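Local coordinates for protein twin-arginine translocation pathway signal (Rhodoferax ferrireducens, PDB 5IM2) that probably captures benzoate or related aromatic carboxylates outside the inner membrane as the solute-binding component of a TRAP transporter, at residues A[55-60]-A[66-71]. Residues are numbered along the deposited sequence; the frame is centred on the assembly and turned at random.
Sequences TFMAPQ and NMHKVW. With BEZ (benzoic acid), chain B.
T55 OG1, hydrogen-bonded to the backbone O of W113, sits against the ring of H68 and illustrates how a ligand-binding loop can be backed by its own following helix. No hydrogen bond joins 55-60 to 66-71; the meeting is one of van der Waals contact. The methyl CG2 of T55 lies at the edge of the imidazole, near its plane, 3.6 Å from H68 ND1, while T55 OG1 is 3.8 Å from H68 CE1. With OG1 anti to the backbone N (chi1 -174°), the hydroxyl is turned to W113, and the methyl is left to meet the imidazole. M57 adds a looser, oblique contact, its CG 4.3 Å from H68 CE1. Bends at chi2 and chi3 then carry the thioether away from the helix, and M57 SD reaches 3.8 Å from C3 of benzoic acid. F56 sets out from the backbone away from the helix, and its ring reaches the ligand, with CZ 3.8 Å from C2 of benzoic acid, which lies at the ring's edge. Edge-to-face packing with F53 and W113 further confines the imidazole, while R192 and Y118 hydrogen-bond to the ligand. In this family 7 solute-binding protein F56 and M57, on the loop between strand 49-55 and helix 62-78, thus give the pocket part of an apolar wall suited to the benzene ring, with T55 and H68 packed behind them, while recognition of the carboxylate probably falls to R192 and Y118.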
loop_
_atom_site.group_PDB
_atom_site.type_symbol
_atom_site.label_atom_id
_atom_site.label_comp_id
_atom_site.label_asym_id
_atom_site.label_seq_id
_atom_site.Cartn_x
_atom_site.Cartn_y
_atom_site.Cartn_z
ATOM N N THR A 55 13.678 -4.277 -0.127
ATOM C CA THR A 55 12.543 -3.371 0.031
ATOM C C THR A 55 13.009 -2.076 0.674
ATOM O O THR A 55 14.185 -1.910 1.022
ATOM C CB THR A 55 11.435 -4.044 0.864
ATOM O OG1 THR A 55 10.263 -3.222 0.910
ATOM C CG2 THR A 55 11.893 -4.315 2.288
ATOM N N PHE A 56 12.066 -1.152 0.847
ATOM C CA PHE A 56 12.360 0.204 1.297
ATOM C C PHE A 56 12.013 0.426 2.769
ATOM O O PHE A 56 12.333 1.493 3.328
ATOM C CB PHE A 56 11.603 1.216 0.399
ATOM C CG PHE A 56 10.097 1.111 0.516
ATOM C CD1 PHE A 56 9.404 1.849 1.459
ATOM C CD2 PHE A 56 9.366 0.281 -0.317
ATOM C CE1 PHE A 56 8.033 1.738 1.584
ATOM C CE2 PHE A 56 7.986 0.169 -0.187
ATOM C CZ PHE A 56 7.324 0.916 0.755
ATOM N N MET A 57 11.416 -0.579 3.428
ATOM C CA MET A 57 11.023 -0.463 4.821
ATOM C C MET A 57 12.245 -0.453 5.726
ATOM O O MET A 57 13.251 -1.114 5.458
ATOM C CB MET A 57 10.117 -1.630 5.221
ATOM C CG MET A 57 8.803 -1.704 4.450
ATOM S SD MET A 57 7.834 -0.177 4.499
ATOM C CE MET A 57 7.434 -0.063 6.250
ATOM N N ALA A 58 12.138 0.308 6.807
ATOM C CA ALA A 58 13.123 0.255 7.872
ATOM C C ALA A 58 13.030 -1.081 8.593
ATOM O O ALA A 58 11.936 -1.621 8.759
ATOM C CB ALA A 58 12.879 1.372 8.870
ATOM N N PRO A 59 14.150 -1.622 9.082
ATOM C CA PRO A 59 14.057 -2.903 9.802
ATOM C C PRO A 59 13.210 -2.852 11.073
ATOM O O PRO A 59 12.606 -3.867 11.441
ATOM C CB PRO A 59 15.521 -3.248 10.113
ATOM C CG PRO A 59 16.257 -1.990 10.007
ATOM C CD PRO A 59 15.531 -1.142 8.984
ATOM N N GLN A 60 13.097 -1.706 11.736
ATOM C CA GLN A 60 12.336 -1.649 12.977
ATOM C C GLN A 60 10.840 -1.396 12.751
ATOM O O GLN A 60 10.131 -0.997 13.680
ATOM C CB GLN A 60 12.938 -0.594 13.905
ATOM C CG GLN A 60 14.307 -1.028 14.452
ATOM C CD GLN A 60 14.303 -2.468 14.984
ATOM O OE1 GLN A 60 13.478 -2.825 15.824
ATOM N NE2 GLN A 60 15.208 -3.304 14.467
ATOM N N ASN A 66 6.912 -8.074 11.108
ATOM C CA ASN A 66 5.741 -8.936 11.230
ATOM C C ASN A 66 5.182 -9.423 9.913
ATOM O O ASN A 66 4.289 -10.287 9.928
ATOM C CB ASN A 66 4.625 -8.198 11.977
ATOM C CG ASN A 66 5.024 -7.833 13.373
ATOM O OD1 ASN A 66 5.636 -8.643 14.093
ATOM N ND2 ASN A 66 4.712 -6.612 13.773
ATOM N N MET A 67 5.676 -8.911 8.787
ATOM C CA MET A 67 5.275 -9.410 7.477
ATOM C C MET A 67 6.448 -10.001 6.720
ATOM O O MET A 67 6.451 -11.206 6.440
ATOM C CB MET A 67 4.613 -8.281 6.666
ATOM C CG MET A 67 3.345 -7.812 7.334
ATOM S SD MET A 67 2.757 -6.193 6.804
ATOM C CE MET A 67 2.626 -6.462 5.055
ATOM N N HIS A 68 7.481 -9.201 6.436
ATOM C CA HIS A 68 8.599 -9.671 5.623
ATOM C C HIS A 68 9.395 -10.783 6.302
ATOM O O HIS A 68 9.599 -11.847 5.712
ATOM C CB HIS A 68 9.491 -8.500 5.274
ATOM C CG HIS A 68 8.810 -7.549 4.354
ATOM N ND1 HIS A 68 9.393 -6.382 3.901
ATOM C CD2 HIS A 68 7.586 -7.617 3.783
ATOM C CE1 HIS A 68 8.538 -5.760 3.107
ATOM N NE2 HIS A 68 7.443 -6.493 3.007
ATOM N N LYS A 69 9.881 -10.553 7.530
ATOM C CA LYS A 69 10.648 -11.586 8.227
ATOM C C LYS A 69 9.812 -12.825 8.475
ATOM O O LYS A 69 10.316 -13.954 8.406
ATOM C CB LYS A 69 11.193 -11.058 9.552
ATOM C CG LYS A 69 12.400 -10.122 9.369
ATOM C CD LYS A 69 12.938 -9.628 10.687
ATOM C CE LYS A 69 13.606 -10.715 11.468
ATOM N NZ LYS A 69 14.370 -10.118 12.598
ATOM N N VAL A 70 8.541 -12.635 8.782
ATOM C CA VAL A 70 7.666 -13.766 9.038
ATOM C C VAL A 70 7.474 -14.598 7.775
ATOM O O VAL A 70 7.512 -15.834 7.818
ATOM C CB VAL A 70 6.335 -13.257 9.611
ATOM C CG1 VAL A 70 5.327 -14.369 9.718
ATOM C CG2 VAL A 70 6.579 -12.628 10.975
ATOM N N TRP A 71 7.264 -13.940 6.638
ATOM C CA TRP A 71 7.044 -14.679 5.401
ATOM C C TRP A 71 8.291 -15.448 4.999
ATOM O O TRP A 71 8.216 -16.629 4.654
ATOM C CB TRP A 71 6.608 -13.713 4.292
ATOM C CG TRP A 71 6.296 -14.384 2.944
ATOM C CD1 TRP A 71 5.088 -14.886 2.542
ATOM C CD2 TRP A 71 7.202 -14.619 1.856
ATOM N NE1 TRP A 71 5.189 -15.397 1.270
ATOM C CE2 TRP A 71 6.477 -15.251 0.835
ATOM C CE3 TRP A 71 8.555 -14.347 1.645
ATOM C CZ2 TRP A 71 7.065 -15.635 -0.368
ATOM C CZ3 TRP A 71 9.130 -14.722 0.445
ATOM C CH2 TRP A 71 8.390 -15.347 -0.539
HETATM C C BEZ B . 3.289 4.763 1.948
HETATM O O1 BEZ B . 2.309 5.541 2.132
HETATM O O2 BEZ B . 4.158 5.061 1.094
HETATM C C1 BEZ B . 3.423 3.517 2.770
HETATM C C2 BEZ B . 4.496 2.656 2.551
HETATM C C3 BEZ B . 4.617 1.518 3.350
HETATM C C4 BEZ B . 3.667 1.251 4.321
HETATM C C5 BEZ B . 2.591 2.095 4.517
HETATM C C6 BEZ B . 2.468 3.245 3.729
#